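Local coordinates for erythrocyte membrane protein 1 (Plasmodium falciparum, PDB 2XU0), which probably binds host cell surface receptors as part of a parasite adhesin, this piece being its N-terminal NTS-DBL1 rosetting domain, at residues A[141-146]-A[159-164]; A[166-171]-A[266-271]; A[352-357]-A[469-474]. The protein carries 10 engineered substitutions. One frame throughout, in Å; residues are numbered along the deposited sequence. Where two conformers were deposited one is given.

Interaction 1: residues A[141-146]-A[159-164]; sequences QNLEFL and GNVLVT
N142 and L143, in a short 3-10 segment, pack against N160 and T164 on the first half of helix 154-175, a buried contact that combines amide hydrogen bonding with leucine packing. The side-chain amide of N142 brings both its ends to the helix. Its ND2 donates to the backbone O of N160 over 2.9 Å with a bent N-H...O angle of 131°. The donor stands above the carbonyl plane, whereas the oxygen lies close to the plane of the N142 amide. That same carbonyl takes the backbone N-H of T164, so two donors share it. N142 OD1 lies 2.8 Å from T164 OG1, a hydrogen-bonding distance, although the hydroxyl proton has another acceptor nearby. A chi1 of 62° sets N142 CG between the backbone N and the carbonyl carbon, 3.3 Å from T164 OG1.

L143 runs past N160 in the opposite direction, its CD2 3.9 Å from N160 CB, and crosses T164 at about a right angle, CD2 3.4 Å from OG1. L146 adds CD1 beside N160. L143 and L146 also touch helix 216-231, so the 141-146 segment packs between helix 154-175 and helix 216-231 of the Duffy-binding-like helical domain.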
loop_
_atom_site.group_PDB
_atom_site.type_symbol
_atom_site.label_atom_id
_atom_site.label_comp_id
_atom_site.label_asym_id
_atom_site.label_seq_id
_atom_site.Cartn_x
_atom_site.Cartn_y
_atom_site.Cartn_z
ATOM N N GLN A 141 15.702 -7.397 7.455
ATOM C CA GLN A 141 17.023 -8.028 7.481
ATOM C C GLN A 141 17.442 -8.781 8.743
ATOM O O GLN A 141 17.993 -9.880 8.632
ATOM C CB GLN A 141 18.084 -7.080 6.940
ATOM C CG GLN A 141 19.175 -7.791 6.154
ATOM C CD GLN A 141 20.477 -7.883 6.905
ATOM O OE1 GLN A 141 21.189 -8.882 6.808
ATOM N NE2 GLN A 141 20.838 -6.824 7.628
ATOM N N ASN A 142 17.084 -8.265 9.933
ATOM C CA ASN A 142 17.389 -8.895 11.220
ATOM C C ASN A 142 16.663 -10.206 11.417
ATOM O O ASN A 142 17.161 -11.085 12.146
ATOM C CB ASN A 142 17.061 -7.928 12.368
ATOM C CG ASN A 142 15.609 -7.542 12.464
ATOM O OD1 ASN A 142 15.007 -6.986 11.525
ATOM N ND2 ASN A 142 15.018 -7.841 13.600
ATOM N N LEU A 143 15.479 -10.357 10.763
ATOM C CA LEU A 143 14.688 -11.584 10.833
ATOM C C LEU A 143 15.315 -12.715 10.001
ATOM O O LEU A 143 14.851 -13.845 10.103
ATOM C CB LEU A 143 13.198 -11.358 10.472
ATOM C CG LEU A 143 12.405 -10.266 11.244
ATOM C CD1 LEU A 143 10.923 -10.331 10.897
ATOM C CD2 LEU A 143 12.571 -10.410 12.763
ATOM N N GLU A 144 16.400 -12.431 9.234
ATOM C CA GLU A 144 17.143 -13.459 8.460
ATOM C C GLU A 144 18.173 -14.183 9.359
ATOM O O GLU A 144 18.910 -15.044 8.884
ATOM C CB GLU A 144 17.873 -12.838 7.260
ATOM C CG GLU A 144 16.986 -12.152 6.232
ATOM C CD GLU A 144 17.721 -11.679 4.995
ATOM O OE1 GLU A 144 18.687 -12.362 4.582
ATOM O OE2 GLU A 144 17.340 -10.621 4.443
ATOM N N PHE A 145 18.185 -13.848 10.669
ATOM C CA PHE A 145 19.112 -14.340 11.688
ATOM C C PHE A 145 18.372 -14.810 12.932
ATOM O O PHE A 145 18.729 -14.458 14.062
ATOM C CB PHE A 145 20.137 -13.222 12.018
ATOM C CG PHE A 145 20.896 -12.763 10.795
ATOM C CD1 PHE A 145 22.011 -13.462 10.344
ATOM C CD2 PHE A 145 20.472 -11.658 10.069
ATOM C CE1 PHE A 145 22.687 -13.060 9.189
ATOM C CE2 PHE A 145 21.136 -11.270 8.908
ATOM C CZ PHE A 145 22.254 -11.959 8.489
ATOM N N LEU A 146 17.334 -15.621 12.712
ATOM C CA LEU A 146 16.486 -16.174 13.755
ATOM C C LEU A 146 16.848 -17.631 14.030
ATOM O O LEU A 146 16.530 -18.142 15.104
ATOM C CB LEU A 146 15.014 -16.042 13.324
ATOM C CG LEU A 146 14.130 -14.898 13.893
ATOM C CD1 LEU A 146 14.925 -13.644 14.271
ATOM C CD2 LEU A 146 13.020 -14.544 12.914
ATOM N N GLY A 159 11.351 -9.449 20.764
ATOM C CA GLY A 159 12.522 -8.577 20.764
ATOM C C GLY A 159 12.950 -8.233 19.357
ATOM O O GLY A 159 12.974 -7.061 18.995
ATOM N N ASN A 160 13.192 -9.264 18.531
ATOM C CA ASN A 160 13.553 -9.114 17.112
ATOM C C ASN A 160 12.518 -8.347 16.286
ATOM O O ASN A 160 12.883 -7.440 15.539
ATOM C CB ASN A 160 13.826 -10.485 16.480
ATOM C CG ASN A 160 15.070 -11.126 17.037
ATOM O OD1 ASN A 160 15.020 -11.940 17.963
ATOM N ND2 ASN A 160 16.215 -10.732 16.518
ATOM N N VAL A 161 11.223 -8.688 16.458
ATOM C CA VAL A 161 10.109 -8.046 15.750
ATOM C C VAL A 161 9.967 -6.573 16.126
ATOM O O VAL A 161 9.706 -5.742 15.259
ATOM C CB VAL A 161 8.783 -8.871 15.851
ATOM C CG1 VAL A 161 7.628 -8.157 15.122
ATOM C CG2 VAL A 161 8.978 -10.281 15.276
ATOM N N LEU A 162 10.194 -6.234 17.407
ATOM C CA LEU A 162 10.144 -4.826 17.850
ATOM C C LEU A 162 11.267 -4.044 17.198
ATOM O O LEU A 162 11.045 -2.920 16.752
ATOM C CB LEU A 162 10.215 -4.684 19.379
ATOM C CG LEU A 162 9.051 -5.213 20.228
ATOM C CD1 LEU A 162 9.212 -4.755 21.654
ATOM C CD2 LEU A 162 7.698 -4.749 19.726
ATOM N N VAL A 163 12.453 -4.677 17.051
ATOM C CA VAL A 163 13.625 -4.069 16.379
ATOM C C VAL A 163 13.257 -3.796 14.908
ATOM O O VAL A 163 13.538 -2.706 14.405
ATOM C CB VAL A 163 14.907 -4.963 16.542
ATOM C CG1 VAL A 163 16.087 -4.445 15.693
ATOM C CG2 VAL A 163 15.314 -5.085 18.021
ATOM N N THR A 164 12.559 -4.765 14.233
ATOM C CA THR A 164 12.126 -4.588 12.831
ATOM C C THR A 164 11.166 -3.377 12.742
ATOM O O THR A 164 11.355 -2.482 11.909
ATOM C CB THR A 164 11.422 -5.894 12.346
ATOM O OG1 THR A 164 12.313 -7.005 12.407
ATOM C CG2 THR A 164 10.836 -5.773 10.964
#

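Interaction 2: residues A[166-171]-A[266-271]; sequences KYEGNY and KALTCS
K166 begins the contact with its backbone: its CA comes within 3.6 Å of A267 O in a CA-H...O contact, and its CA is 4.8 Å from that of L268, a very close approach of two main chains. K166 O accepts a hydrogen bond of 2.8 Å from a water that also donates to L268 O and accepts from the hydroxyl of S271. One water thus joins the two segments at three points, one on helix 154-175 and two near the end of helix 249-268.

E168 contributes its aliphatic part, CG lying 4.3 Å from L268 CD1, while its carboxylate turns to other partners and forms a salt bridge with R104. At G169 the lack of a side chain permits the close approach: its CA is 3.4 Å from L268 O, a CA-H...O contact with an angle of 155° at the hydrogen. L268 CB points away from the first helix, but the end of the side chain returns, chi2 of 68° bringing CD1 to 3.6 Å from G169 N.

N170 then meets S271. The serine OG sits 3.3 Å from N170 CA, and N170 ND2 lies 3.7 Å from S271 CB. C76, the disulfide partner of C270 in a structure of this protein, touches S271.

Around the two segments, A165 and V173 of helix 154-175 extend the interface to L268 and S271 respectively. Helix 186-204 packs against E168 through I199 and against L268 through L192 and F196, where helices 154-175 and 249-268 meet.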
loop_
_atom_site.group_PDB
_atom_site.type_symbol
_atom_site.label_atom_id
_atom_site.label_comp_id
_atom_site.label_asym_id
_atom_site.label_seq_id
_atom_site.Cartn_x
_atom_site.Cartn_y
_atom_site.Cartn_z
ATOM N N LYS A 166 10.625 -0.771 14.899
ATOM C CA LYS A 166 11.321 0.496 15.161
ATOM C C LYS A 166 12.001 1.034 13.889
ATOM O O LYS A 166 11.723 2.167 13.451
ATOM C CB LYS A 166 12.349 0.309 16.298
ATOM C CG LYS A 166 13.292 1.514 16.500
ATOM C CD LYS A 166 14.567 1.125 17.260
ATOM C CE LYS A 166 15.570 2.253 17.421
ATOM N NZ LYS A 166 16.255 2.610 16.146
ATOM N N TYR A 167 12.828 0.185 13.252
ATOM C CA TYR A 167 13.559 0.600 12.054
ATOM C C TYR A 167 12.720 0.846 10.860
ATOM O O TYR A 167 12.888 1.891 10.219
ATOM C CB TYR A 167 14.726 -0.343 11.760
ATOM C CG TYR A 167 15.904 -0.078 12.674
ATOM C CD1 TYR A 167 16.046 -0.762 13.876
ATOM C CD2 TYR A 167 16.828 0.925 12.381
ATOM C CE1 TYR A 167 17.136 -0.538 14.713
ATOM C CE2 TYR A 167 17.911 1.180 13.227
ATOM C CZ TYR A 167 18.069 0.434 14.385
ATOM O OH TYR A 167 19.131 0.671 15.221
ATOM N N GLU A 168 11.742 -0.054 10.591
ATOM C CA GLU A 168 10.808 0.130 9.462
ATOM C C GLU A 168 10.061 1.474 9.601
ATOM O O GLU A 168 9.978 2.242 8.635
ATOM C CB GLU A 168 9.807 -1.069 9.381
ATOM C CG GLU A 168 8.761 -0.937 8.274
ATOM C CD GLU A 168 9.256 -0.749 6.850
ATOM O OE1 GLU A 168 10.389 -1.192 6.540
ATOM O OE2 GLU A 168 8.475 -0.227 6.020
ATOM N N GLY A 169 9.542 1.733 10.810
ATOM C CA GLY A 169 8.859 2.978 11.154
ATOM C C GLY A 169 9.754 4.181 10.948
ATOM O O GLY A 169 9.341 5.183 10.352
ATOM N N ASN A 170 11.027 4.066 11.414
ATOM C CA ASN A 170 11.997 5.142 11.213
ATOM C C ASN A 170 12.190 5.434 9.752
ATOM O O ASN A 170 12.107 6.601 9.365
ATOM C CB ASN A 170 13.315 4.841 11.918
ATOM C CG ASN A 170 13.750 5.999 12.774
ATOM O OD1 ASN A 170 13.824 7.155 12.323
ATOM N ND2 ASN A 170 13.948 5.731 14.048
ATOM N N TYR A 171 12.323 4.382 8.896
ATOM C CA TYR A 171 12.468 4.659 7.465
ATOM C C TYR A 171 11.233 5.370 6.953
ATOM O O TYR A 171 11.365 6.398 6.296
ATOM C CB TYR A 171 12.770 3.399 6.594
ATOM C CG TYR A 171 12.618 3.751 5.124
ATOM C CD1 TYR A 171 13.658 4.355 4.424
ATOM C CD2 TYR A 171 11.378 3.663 4.492
ATOM C CE1 TYR A 171 13.477 4.834 3.124
ATOM C CE2 TYR A 171 11.177 4.175 3.213
ATOM C CZ TYR A 171 12.240 4.724 2.517
ATOM O OH TYR A 171 12.051 5.193 1.243
ATOM N N LYS A 266 3.359 -0.137 18.926
ATOM C CA LYS A 266 4.052 0.843 19.781
ATOM C C LYS A 266 5.484 1.017 19.270
ATOM O O LYS A 266 5.880 2.129 18.985
ATOM C CB LYS A 266 4.010 0.402 21.263
ATOM C CG LYS A 266 4.435 1.496 22.228
ATOM C CD LYS A 266 4.216 1.127 23.688
ATOM C CE LYS A 266 4.744 2.231 24.583
ATOM N NZ LYS A 266 4.688 1.866 26.026
ATOM N N ALA A 267 6.228 -0.085 19.044
ATOM C CA ALA A 267 7.580 0.012 18.483
ATOM C C ALA A 267 7.581 0.689 17.093
ATOM O O ALA A 267 8.368 1.609 16.839
ATOM C CB ALA A 267 8.208 -1.372 18.410
ATOM N N LEU A 268 6.658 0.268 16.206
ATOM C CA LEU A 268 6.558 0.828 14.863
ATOM C C LEU A 268 6.388 2.338 14.843
ATOM O O LEU A 268 6.872 2.998 13.918
ATOM C CB LEU A 268 5.419 0.125 14.064
ATOM C CG LEU A 268 5.193 0.582 12.591
ATOM C CD1 LEU A 268 6.382 0.187 11.673
ATOM C CD2 LEU A 268 3.905 -0.010 12.049
ATOM N N THR A 269 5.653 2.877 15.833
ATOM C CA THR A 269 5.375 4.315 15.930
ATOM C C THR A 269 6.364 5.094 16.841
ATOM O O THR A 269 6.164 6.294 17.016
ATOM C CB THR A 269 3.942 4.563 16.394
ATOM O OG1 THR A 269 3.767 3.844 17.612
ATOM C CG2 THR A 269 2.902 4.186 15.357
ATOM N N CYS A 270 7.424 4.441 17.388
ATOM C CA CYS A 270 8.476 5.094 18.222
ATOM C C CYS A 270 8.900 6.471 17.659
ATOM O O CYS A 270 8.961 7.449 18.403
ATOM C CB CYS A 270 9.696 4.182 18.417
ATOM S SG CYS A 270 9.457 2.807 19.567
ATOM N N SER A 271 9.147 6.544 16.336
ATOM C CA SER A 271 9.602 7.756 15.635
ATOM C C SER A 271 8.506 8.508 14.925
ATOM O O SER A 271 8.804 9.430 14.163
ATOM C CB SER A 271 10.683 7.391 14.618
ATOM O OG SER A 271 10.177 6.435 13.699
HETATM O O HOH W 1 9.695 3.797 14.436
#

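Interaction 3: residues A[352-357]-A[469-474]; sequences HDCTQT and TCPLYG
C354 and C470 are joined by a disulfide between two loops, C354 itself sitting in a type I beta turn. The SG-SG bond is 2.0 Å with a torsion of -88°, near the relaxed right-angled value. In each cysteine SG lies anti to the carbonyl carbon, beside the backbone N. H352 CB, 3.8 Å away, and the more distant T357 CB both lie against the sulfur of C470, and P471 CD approaches that of C354.

Beyond the sulfurs, G474 closes a second type I turn, from P471. Its CA is wedged against two carbonyls, 3.3 Å from C354 O and 3.1 Å from T357 O, at a positive phi of 84° that favours glycine.

D353 shapes the first turn. Its OD1 accepts from T355 N in an Asx turn and, from the same face, from the T355 hydroxyl; OD2 receives Q356 NE2. Strand 345-346 packs on C354 and P471 through Y346, while strand 475-477 covers C354 through V475. On the main chain, D353 O is gripped from opposite faces of its plane, by Q356 N and by T357 OG1, the latter at 2.6 Å.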
loop_
_atom_site.group_PDB
_atom_site.type_symbol
_atom_site.label_atom_id
_atom_site.label_comp_id
_atom_site.label_asym_id
_atom_site.label_seq_id
_atom_site.Cartn_x
_atom_site.Cartn_y
_atom_site.Cartn_z
ATOM N N HIS A 352 4.885 19.962 -31.998
ATOM C CA HIS A 352 4.474 21.114 -32.810
ATOM C C HIS A 352 4.208 22.313 -31.917
ATOM O O HIS A 352 3.713 22.154 -30.790
ATOM C CB HIS A 352 3.194 20.822 -33.615
ATOM C CG HIS A 352 3.273 19.634 -34.521
ATOM N ND1 HIS A 352 2.134 19.088 -35.079
ATOM C CD2 HIS A 352 4.352 18.928 -34.947
ATOM C CE1 HIS A 352 2.549 18.070 -35.817
ATOM N NE2 HIS A 352 3.874 17.935 -35.763
ATOM N N ASP A 353 4.520 23.518 -32.426
ATOM C CA ASP A 353 4.222 24.753 -31.718
ATOM C C ASP A 353 2.835 25.159 -32.218
ATOM O O ASP A 353 2.690 25.604 -33.364
ATOM C CB ASP A 353 5.296 25.833 -31.976
ATOM C CG ASP A 353 5.030 27.202 -31.368
ATOM O OD1 ASP A 353 4.013 27.352 -30.636
ATOM O OD2 ASP A 353 5.837 28.130 -31.620
ATOM N N CYS A 354 1.811 24.967 -31.365
ATOM C CA CYS A 354 0.413 25.243 -31.702
ATOM C C CYS A 354 0.113 26.718 -32.017
ATOM O O CYS A 354 -0.849 27.005 -32.742
ATOM C CB CYS A 354 -0.527 24.661 -30.643
ATOM S SG CYS A 354 -0.306 22.878 -30.356
ATOM N N THR A 355 0.994 27.636 -31.554
ATOM C CA THR A 355 0.905 29.074 -31.827
ATOM C C THR A 355 1.311 29.405 -33.284
ATOM O O THR A 355 0.975 30.483 -33.789
ATOM C CB THR A 355 1.663 29.923 -30.772
ATOM O OG1 THR A 355 3.071 29.885 -31.018
ATOM C CG2 THR A 355 1.357 29.508 -29.331
ATOM N N GLN A 356 2.025 28.479 -33.952
ATOM C CA GLN A 356 2.476 28.647 -35.341
ATOM C C GLN A 356 2.122 27.439 -36.234
ATOM O O GLN A 356 2.682 27.302 -37.329
ATOM C CB GLN A 356 3.987 28.913 -35.380
ATOM C CG GLN A 356 4.402 30.161 -34.613
ATOM C CD GLN A 356 5.877 30.390 -34.716
ATOM O OE1 GLN A 356 6.392 30.859 -35.747
ATOM N NE2 GLN A 356 6.580 30.069 -33.640
ATOM N N THR A 357 1.187 26.575 -35.771
ATOM C CA THR A 357 0.763 25.362 -36.488
ATOM C C THR A 357 -0.712 25.419 -36.853
ATOM O O THR A 357 -1.542 25.869 -36.055
ATOM C CB THR A 357 1.138 24.097 -35.671
ATOM O OG1 THR A 357 2.553 24.067 -35.506
ATOM C CG2 THR A 357 0.681 22.783 -36.317
ATOM N N THR A 469 -2.842 16.416 -30.020
ATOM C CA THR A 469 -2.414 17.080 -31.260
ATOM C C THR A 469 -2.924 18.523 -31.190
ATOM O O THR A 469 -3.947 18.764 -30.552
ATOM C CB THR A 469 -2.982 16.365 -32.509
ATOM O OG1 THR A 469 -4.410 16.338 -32.448
ATOM C CG2 THR A 469 -2.436 14.960 -32.691
ATOM N N CYS A 470 -2.212 19.480 -31.812
ATOM C CA CYS A 470 -2.619 20.896 -31.820
ATOM C C CYS A 470 -4.092 21.068 -32.161
ATOM O O CYS A 470 -4.528 20.454 -33.143
ATOM C CB CYS A 470 -1.773 21.701 -32.805
ATOM S SG CYS A 470 -0.110 22.074 -32.227
ATOM N N PRO A 471 -4.819 22.031 -31.525
ATOM C CA PRO A 471 -6.174 22.359 -32.014
ATOM C C PRO A 471 -6.065 22.726 -33.506
ATOM O O PRO A 471 -5.128 23.431 -33.871
ATOM C CB PRO A 471 -6.584 23.548 -31.140
ATOM C CG PRO A 471 -5.760 23.404 -29.904
ATOM C CD PRO A 471 -4.430 22.915 -30.409
ATOM N N LEU A 472 -6.916 22.118 -34.367
ATOM C CA LEU A 472 -6.936 22.198 -35.846
ATOM C C LEU A 472 -6.487 23.473 -36.556
ATOM O O LEU A 472 -5.807 23.379 -37.583
ATOM C CB LEU A 472 -8.296 21.746 -36.438
ATOM C CG LEU A 472 -8.693 20.276 -36.275
ATOM C CD1 LEU A 472 -10.123 20.071 -36.705
ATOM C CD2 LEU A 472 -7.776 19.350 -37.087
ATOM N N TYR A 473 -6.934 24.644 -36.070
ATOM C CA TYR A 473 -6.647 25.953 -36.689
ATOM C C TYR A 473 -5.578 26.767 -35.937
ATOM O O TYR A 473 -5.368 27.948 -36.240
ATOM C CB TYR A 473 -7.963 26.753 -36.855
ATOM C CG TYR A 473 -9.113 25.889 -37.329
ATOM C CD1 TYR A 473 -10.154 25.547 -36.468
ATOM C CD2 TYR A 473 -9.101 25.314 -38.598
ATOM C CE1 TYR A 473 -11.187 24.703 -36.882
ATOM C CE2 TYR A 473 -10.118 24.459 -39.017
ATOM C CZ TYR A 473 -11.162 24.160 -38.159
ATOM O OH TYR A 473 -12.152 23.310 -38.591
ATOM N N GLY A 474 -4.901 26.109 -34.992
ATOM C CA GLY A 474 -3.870 26.704 -34.154
ATOM C C GLY A 474 -4.402 27.434 -32.939
ATOM O O GLY A 474 -5.611 27.427 -32.673
#

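From the N terminus, interaction 1 comes first and closes a short loop, returning the 3-10 turn onto helix 154-175 after only 12 intervening residues. Interaction 2 opens two residues later on the same helix and closes a far longer span, bringing back the end of helix 249-268 after 94 residues. Interaction 3 spans 111 residues and joins the loop before helix 371-407 to the loop before strand 475-477. The three follow in series, neither nested nor crossed. Interactions 1 and 2 touch through L162 O and A267 CB, 3.6 Å apart, within the Duffy binding domain; interaction 3 lies across the molecule, its centre about 60 Å from that of interaction 1 and about 53 Å from that of interaction 2.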